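Long-range contacts in putative peptidase M23 (Pseudomonas aeruginosa PAO1, PDB 2HSI), which is of unconfirmed function but probably acts as a zinc-dependent endopeptidase of the M23 family: residues V187-P192 with T256-H261; F208-T213 with M225-S230; P157-L162 with P192-A197. All coordinates share one frame; numbering follows the deposited sequence.

Contact 1 of 3, residues V187-P192 with T256-H261. With ZN (zinc ion), chain C.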
# COMPACT_ATOMS: atom_id res chain seq x y z
N VAL A 187 -15.16 12.49 -5.76
CA VAL A 187 -15.41 12.34 -7.20
C VAL A 187 -16.74 11.60 -7.41
O VAL A 187 -17.12 10.77 -6.58
CB VAL A 187 -14.25 11.60 -7.95
CG1 VAL A 187 -13.04 12.51 -8.16
CG2 VAL A 187 -13.84 10.32 -7.23
N PRO A 188 -17.45 11.90 -8.52
CA PRO A 188 -18.73 11.21 -8.77
C PRO A 188 -18.56 9.77 -9.24
O PRO A 188 -17.46 9.36 -9.60
CB PRO A 188 -19.36 12.06 -9.87
CG PRO A 188 -18.20 12.64 -10.61
CD PRO A 188 -17.15 12.90 -9.56
N ALA A 189 -19.66 9.01 -9.22
CA ALA A 189 -19.70 7.66 -9.78
C ALA A 189 -19.41 7.68 -11.27
O ALA A 189 -19.88 8.56 -12.00
CB ALA A 189 -21.06 7.01 -9.51
N GLY A 190 -18.61 6.72 -11.72
CA GLY A 190 -18.21 6.65 -13.13
C GLY A 190 -16.87 7.29 -13.45
O GLY A 190 -16.38 7.18 -14.57
N THR A 191 -16.28 7.99 -12.48
CA THR A 191 -14.93 8.53 -12.61
C THR A 191 -13.93 7.37 -12.79
O THR A 191 -13.97 6.42 -12.01
CB THR A 191 -14.55 9.38 -11.37
OG1 THR A 191 -15.50 10.45 -11.21
CG2 THR A 191 -13.15 9.97 -11.49
N PRO A 192 -13.08 7.42 -13.84
CA PRO A 192 -12.10 6.35 -14.06
C PRO A 192 -11.01 6.34 -12.98
O PRO A 192 -10.54 7.41 -12.58
CB PRO A 192 -11.48 6.70 -15.43
CG PRO A 192 -12.41 7.70 -16.04
CD PRO A 192 -12.99 8.46 -14.89
N THR A 256 -22.77 4.75 1.36
CA THR A 256 -23.88 5.70 1.27
C THR A 256 -23.58 6.81 0.25
O THR A 256 -23.14 7.91 0.61
CB THR A 256 -24.28 6.27 2.68
OG1 THR A 256 -25.02 7.49 2.52
CG2 THR A 256 -23.05 6.53 3.56
N GLY A 257 -23.81 6.50 -1.02
CA GLY A 257 -23.41 7.37 -2.12
C GLY A 257 -22.03 6.99 -2.62
O GLY A 257 -21.39 6.10 -2.05
N PRO A 258 -21.54 7.68 -3.68
CA PRO A 258 -20.25 7.37 -4.31
C PRO A 258 -19.08 7.51 -3.33
O PRO A 258 -18.94 8.55 -2.67
CB PRO A 258 -20.14 8.39 -5.44
CG PRO A 258 -21.54 8.85 -5.68
CD PRO A 258 -22.20 8.81 -4.35
N HIS A 259 -18.27 6.46 -3.24
CA HIS A 259 -17.18 6.39 -2.27
C HIS A 259 -15.91 5.83 -2.91
O HIS A 259 -15.68 4.62 -2.95
CB HIS A 259 -17.64 5.59 -1.03
CG HIS A 259 -16.60 5.44 0.04
ND1 HIS A 259 -16.71 4.51 1.05
CD2 HIS A 259 -15.44 6.10 0.27
CE1 HIS A 259 -15.66 4.59 1.85
NE2 HIS A 259 -14.87 5.55 1.40
N MET A 260 -15.09 6.75 -3.41
CA MET A 260 -13.76 6.45 -3.92
C MET A 260 -12.79 6.24 -2.74
O MET A 260 -12.38 7.19 -2.08
CB MET A 260 -13.31 7.61 -4.82
CG MET A 260 -11.86 7.59 -5.27
SD MET A 260 -11.37 6.06 -6.04
CE MET A 260 -9.59 6.15 -5.78
N HIS A 261 -12.48 4.97 -2.46
CA HIS A 261 -11.58 4.62 -1.35
C HIS A 261 -10.31 3.95 -1.86
O HIS A 261 -10.38 2.97 -2.62
CB HIS A 261 -12.30 3.73 -0.32
CG HIS A 261 -11.46 3.40 0.89
ND1 HIS A 261 -11.55 4.10 2.07
CD2 HIS A 261 -10.53 2.44 1.09
CE1 HIS A 261 -10.70 3.59 2.95
NE2 HIS A 261 -10.07 2.59 2.38
ZN ZN C . -12.79 5.75 2.51
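Pro258 meets the turn at Ala189 with CB and CG of its ring: CB lies 3.9 Å from Ala189 N, and CG lies 4.3 Å from Ala189 CB. This is van der Waals contact at the surface, against a type II beta turn running from Pro188 to Thr191. The turn is braced from within, since Thr191 OG1 donates to Pro188 O over 2.8 Å. His259 then turns away from 187-192, its CG anti to the backbone N, and binds the zinc ion through NE2 at 2.4 Å. With His261 it forms the His-x-His element of the M23 peptidase family, whose zinc site is completed here by His180 and Asp184. The intervening residue, Met260, sends its CB toward 187-192, where it lies 3.7 Å from Val187 CG2, and the two side chains cross obliquely. At chi2 (54°) the methionine chain bends, which turns SD aside; the far end of the side chain packs on Pro157 and Phe226. His261 also points to the metal but uses its other ring nitrogen, with ND1 2.1 Å from the zinc ion, while its NE2 is hydrogen-bonded to Asn263 OD1, a second-shell link that, with the metal bond, helps to fix the ring's rotation.

Contact 2 of 3, residues F208-T213 with M225-S230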
# COMPACT_ATOMS: atom_id res chain seq x y z
N PHE A 208 -19.12 -8.12 0.73
CA PHE A 208 -20.26 -7.62 1.50
C PHE A 208 -20.09 -6.17 1.96
O PHE A 208 -20.98 -5.35 1.77
CB PHE A 208 -20.54 -8.54 2.71
CG PHE A 208 -21.76 -8.15 3.49
CD1 PHE A 208 -23.01 -8.64 3.13
CD2 PHE A 208 -21.67 -7.27 4.58
CE1 PHE A 208 -24.15 -8.27 3.83
CE2 PHE A 208 -22.81 -6.89 5.29
CZ PHE A 208 -24.05 -7.39 4.92
N PHE A 209 -18.94 -5.86 2.57
CA PHE A 209 -18.67 -4.50 3.07
C PHE A 209 -18.03 -3.60 2.02
O PHE A 209 -18.50 -2.47 1.78
CB PHE A 209 -17.79 -4.56 4.32
CG PHE A 209 -18.45 -5.22 5.50
CD1 PHE A 209 -19.48 -4.59 6.18
CD2 PHE A 209 -18.03 -6.48 5.94
CE1 PHE A 209 -20.11 -5.20 7.27
CE2 PHE A 209 -18.65 -7.10 7.03
CZ PHE A 209 -19.69 -6.46 7.69
N ASN A 210 -16.97 -4.09 1.39
CA ASN A 210 -16.15 -3.29 0.48
C ASN A 210 -16.66 -3.18 -0.95
O ASN A 210 -16.14 -2.38 -1.72
CB ASN A 210 -14.70 -3.81 0.47
CG ASN A 210 -13.95 -3.48 1.76
OD1 ASN A 210 -14.35 -2.59 2.51
ND2 ASN A 210 -12.84 -4.19 2.01
N GLY A 211 -17.67 -3.98 -1.31
CA GLY A 211 -18.18 -3.99 -2.69
C GLY A 211 -17.15 -4.45 -3.70
O GLY A 211 -16.29 -5.28 -3.38
N LYS A 212 -17.23 -3.91 -4.92
CA LYS A 212 -16.29 -4.29 -5.97
C LYS A 212 -14.90 -3.78 -5.60
O LYS A 212 -14.69 -2.58 -5.43
CB LYS A 212 -16.71 -3.81 -7.36
CG LYS A 212 -18.06 -4.36 -7.83
CD LYS A 212 -18.28 -4.11 -9.31
CE LYS A 212 -19.76 -4.19 -9.66
NZ LYS A 212 -20.41 -5.44 -9.19
N THR A 213 -13.98 -4.72 -5.44
CA THR A 213 -12.69 -4.44 -4.83
C THR A 213 -11.62 -4.97 -5.74
O THR A 213 -11.77 -6.07 -6.27
CB THR A 213 -12.58 -5.10 -3.43
OG1 THR A 213 -13.65 -4.63 -2.60
CG2 THR A 213 -11.24 -4.78 -2.74
N MET A 225 -5.09 -0.91 -2.92
CA MET A 225 -6.42 -1.52 -2.93
C MET A 225 -7.44 -0.43 -3.22
O MET A 225 -7.30 0.71 -2.74
CB MET A 225 -6.70 -2.23 -1.60
CG MET A 225 -8.10 -2.87 -1.47
SD MET A 225 -9.40 -1.68 -1.02
CE MET A 225 -10.25 -2.60 0.26
N PHE A 226 -8.45 -0.77 -4.02
CA PHE A 226 -9.56 0.14 -4.32
C PHE A 226 -10.86 -0.61 -4.15
O PHE A 226 -11.00 -1.71 -4.65
CB PHE A 226 -9.48 0.67 -5.75
CG PHE A 226 -8.21 1.38 -6.05
CD1 PHE A 226 -8.09 2.73 -5.77
CD2 PHE A 226 -7.12 0.70 -6.57
CE1 PHE A 226 -6.91 3.39 -6.02
CE2 PHE A 226 -5.93 1.36 -6.82
CZ PHE A 226 -5.83 2.70 -6.55
N CYS A 227 -11.82 0.00 -3.45
CA CYS A 227 -13.09 -0.66 -3.20
C CYS A 227 -14.29 0.24 -3.49
O CYS A 227 -14.13 1.42 -3.82
CB CYS A 227 -13.13 -1.23 -1.79
SG CYS A 227 -12.95 -0.00 -0.49
N HIS A 228 -15.49 -0.35 -3.40
CA HIS A 228 -16.78 0.27 -3.76
C HIS A 228 -16.90 0.65 -5.24
O HIS A 228 -17.68 1.52 -5.58
CB HIS A 228 -17.11 1.50 -2.89
CG HIS A 228 -16.96 1.27 -1.42
ND1 HIS A 228 -17.77 0.41 -0.71
CD2 HIS A 228 -16.09 1.79 -0.52
CE1 HIS A 228 -17.41 0.41 0.56
NE2 HIS A 228 -16.39 1.24 0.70
N LEU A 229 -16.17 -0.02 -6.12
CA LEU A 229 -16.19 0.33 -7.56
C LEU A 229 -17.54 -0.01 -8.20
O LEU A 229 -18.21 -0.93 -7.77
CB LEU A 229 -15.08 -0.40 -8.33
CG LEU A 229 -13.67 0.23 -8.31
CD1 LEU A 229 -13.08 0.21 -6.92
CD2 LEU A 229 -12.74 -0.49 -9.27
N SER A 230 -17.93 0.76 -9.21
CA SER A 230 -19.11 0.43 -10.01
C SER A 230 -18.75 -0.60 -11.09
O SER A 230 -19.58 -1.43 -11.49
CB SER A 230 -19.70 1.70 -10.64
OG SER A 230 -18.76 2.33 -11.50
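Asn210 and His228 meet through the backbone: His228 N donates to Asn210 O over 2.7 Å, and the C=O...N angle of 168° places the donor nearly in line with the carbonyl. The same oxygen is crowded by carbon, with Cys227 CB 3.2 Å from Asn210 O, and it lies over one face of the His228 imidazole. Phe209 O approaches that ring near its plane, 3.3 Å from His228 CE1, so two successive carbonyls border the ring on its face and its edge. A second backbone bond joins Leu229 N to Lys212 O at 3.0 Å, arriving in the carbonyl plane on a lone pair, and the CA-H of Cys227 adds a weaker contact to this oxygen. Further along, Thr213 CA lies 3.2 Å from Phe226 O in another CA-H...O contact. Met225 bends at chi2 (-81°), which sets SD beside Thr213 CG2, and its methyl CE goes on to touch Asn210 ND2 at 3.5 Å. The lysine chain is closely packed too, with Lys212 CB 3.3 Å from Leu229 O and Lys212 CE 3.3 Å from Ser230 O; just its end leads away, NZ pairing with Asp206.

The loose side is the exposed Phe209 ring, which makes no close contact with 225-230 and instead receives Phe208 CD2 over its centre, and the Ser230 side chain, whose OG bonds Val249 O.

Thr252 O takes the hydrogen bond of His228 ND1, and the imidazole meets that of His259, a zinc ligand, with planes at about 25°. Helix 127-141 reaches the contact through Gln137, which bonds Asn210 ND2 and, with Tyr141, touches Met225, while strand 222-229 runs between strands 213-219 and 260-266 of the antiparallel sheet.

Contact 3 of 3, residues P157-L162 with P192-A197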
# COMPACT_ATOMS: atom_id res chain seq x y z
N PRO A 157 -4.94 8.33 -8.02
CA PRO A 157 -5.72 7.41 -8.84
C PRO A 157 -6.94 8.03 -9.52
O PRO A 157 -7.44 7.46 -10.49
CB PRO A 157 -6.14 6.32 -7.85
CG PRO A 157 -6.05 6.94 -6.53
CD PRO A 157 -5.10 8.08 -6.58
N VAL A 158 -7.39 9.18 -9.03
CA VAL A 158 -8.45 9.95 -9.69
C VAL A 158 -8.10 11.44 -9.71
O VAL A 158 -7.45 11.94 -8.78
CB VAL A 158 -9.84 9.76 -9.02
CG1 VAL A 158 -10.43 8.39 -9.34
CG2 VAL A 158 -9.75 9.95 -7.53
N ASP A 159 -8.53 12.14 -10.76
CA ASP A 159 -8.32 13.58 -10.87
C ASP A 159 -9.44 14.33 -10.13
O ASP A 159 -10.42 14.76 -10.73
CB ASP A 159 -8.25 14.02 -12.34
CG ASP A 159 -7.13 13.32 -13.11
OD1 ASP A 159 -6.04 13.12 -12.54
OD2 ASP A 159 -7.35 12.99 -14.30
N GLY A 160 -9.28 14.45 -8.82
CA GLY A 160 -10.27 15.11 -7.97
C GLY A 160 -9.70 15.41 -6.60
O GLY A 160 -8.65 14.87 -6.23
N PRO A 161 -10.40 16.26 -5.82
CA PRO A 161 -9.93 16.68 -4.50
C PRO A 161 -10.00 15.54 -3.49
O PRO A 161 -10.87 14.67 -3.60
CB PRO A 161 -10.92 17.79 -4.11
CG PRO A 161 -11.63 18.16 -5.38
CD PRO A 161 -11.68 16.90 -6.17
N LEU A 162 -9.08 15.55 -2.52
CA LEU A 162 -9.07 14.59 -1.43
C LEU A 162 -10.25 14.87 -0.50
O LEU A 162 -10.64 16.02 -0.31
CB LEU A 162 -7.76 14.65 -0.63
CG LEU A 162 -6.40 14.78 -1.33
CD1 LEU A 162 -5.96 16.25 -1.39
CD2 LEU A 162 -5.35 13.98 -0.58
N PRO A 192 -13.08 7.42 -13.84
CA PRO A 192 -12.10 6.35 -14.06
C PRO A 192 -11.01 6.34 -12.98
O PRO A 192 -10.54 7.41 -12.58
CB PRO A 192 -11.48 6.70 -15.43
CG PRO A 192 -12.41 7.70 -16.04
CD PRO A 192 -12.99 8.46 -14.89
N ILE A 193 -10.65 5.15 -12.52
CA ILE A 193 -9.62 4.96 -11.49
C ILE A 193 -8.37 4.43 -12.17
O ILE A 193 -8.42 3.39 -12.82
CB ILE A 193 -10.08 4.00 -10.36
CG1 ILE A 193 -11.32 4.56 -9.65
CG2 ILE A 193 -8.96 3.78 -9.33
CD1 ILE A 193 -12.00 3.57 -8.71
N LYS A 194 -7.26 5.15 -12.00
CA LYS A 194 -6.01 4.79 -12.66
C LYS A 194 -4.97 4.22 -11.68
O LYS A 194 -4.92 4.63 -10.53
CB LYS A 194 -5.46 5.98 -13.44
CG LYS A 194 -6.33 6.38 -14.64
CD LYS A 194 -6.18 7.85 -15.00
CE LYS A 194 -7.00 8.74 -14.06
NZ LYS A 194 -6.81 10.19 -14.35
N ALA A 195 -4.19 3.24 -12.15
CA ALA A 195 -3.11 2.64 -11.35
C ALA A 195 -2.10 3.71 -10.94
O ALA A 195 -1.54 4.40 -11.80
CB ALA A 195 -2.43 1.53 -12.12
N PRO A 196 -1.89 3.89 -9.63
CA PRO A 196 -0.92 4.87 -9.10
C PRO A 196 0.54 4.56 -9.46
O PRO A 196 1.36 5.48 -9.51
CB PRO A 196 -1.12 4.76 -7.57
CG PRO A 196 -2.46 4.15 -7.38
CD PRO A 196 -2.60 3.19 -8.54
N ALA A 197 0.83 3.28 -9.67
CA ALA A 197 2.10 2.77 -10.18
C ALA A 197 1.77 1.51 -10.97
O ALA A 197 0.66 1.00 -10.86
CB ALA A 197 3.05 2.41 -9.03
O HOH W 1 -10.03 9.96 -12.96
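Pro157 O is gripped by two successive residues of strand 192-194. Lys194 N donates to it over 2.8 Å in a nearly straight bond (174° at the hydrogen), on a lone pair in the carbonyl plane, and Ile193 CA adds a CA-H...O contact at 3.5 Å. The proline ring packs beside this bond, its CB 3.4 Å from Lys194 O and also touching Ile193 CG2 and Pro196 CG. Val158 and Ile193 run alongside each other with their ends turned in one direction, Val158 CG1 3.9 Å from Ile193 CG1. Pro157 and Ile193 pack on Phe226 and Met260, Val158 on Phe185. Loop residues 157-158 thus lie between the larger antiparallel sheet and strand 192-194, an outer strand within this chain of a three-stranded one. Further out, a water donates to Pro192 O over 2.6 Å and weakly accepts from Asp159 N. The Lys194 chain bends at chi3 (-80°), bringing CE over to the Pro157 O side, and NZ forms a salt bridge with Asp159 OD2 at 2.9 Å, doubtful to the extent that Asp159 has two conformers. The chemistry thus implies a graded attachment: a straight backbone bond beside apolar contacts, with the charged pair at the exposed end.

Overall arrangement
Contact 2 is the buried one, contact 3 is partly buried and contact 1 lies mostly at the surface, yet contact 1 carries two zinc ligands. Contacts 1 and 2 reach neighbouring strands of the same antiparallel sheet, 260-266 and 222-229, and also touch where His261 CD2 lies 3.8 Å from Cys227 SG. Contacts 1 and 3 share Pro192, and their segments alternate along the chain. Phe226, Met260, Pro157 and Ile193 form a common apolar cluster drawn from all three. The chemistry differs accordingly: contact 2 combines two backbone hydrogen bonds with close packing, contact 3 adds a salt bridge and water, and contact 1 relies on van der Waals contacts, without a hydrogen bond between its segments.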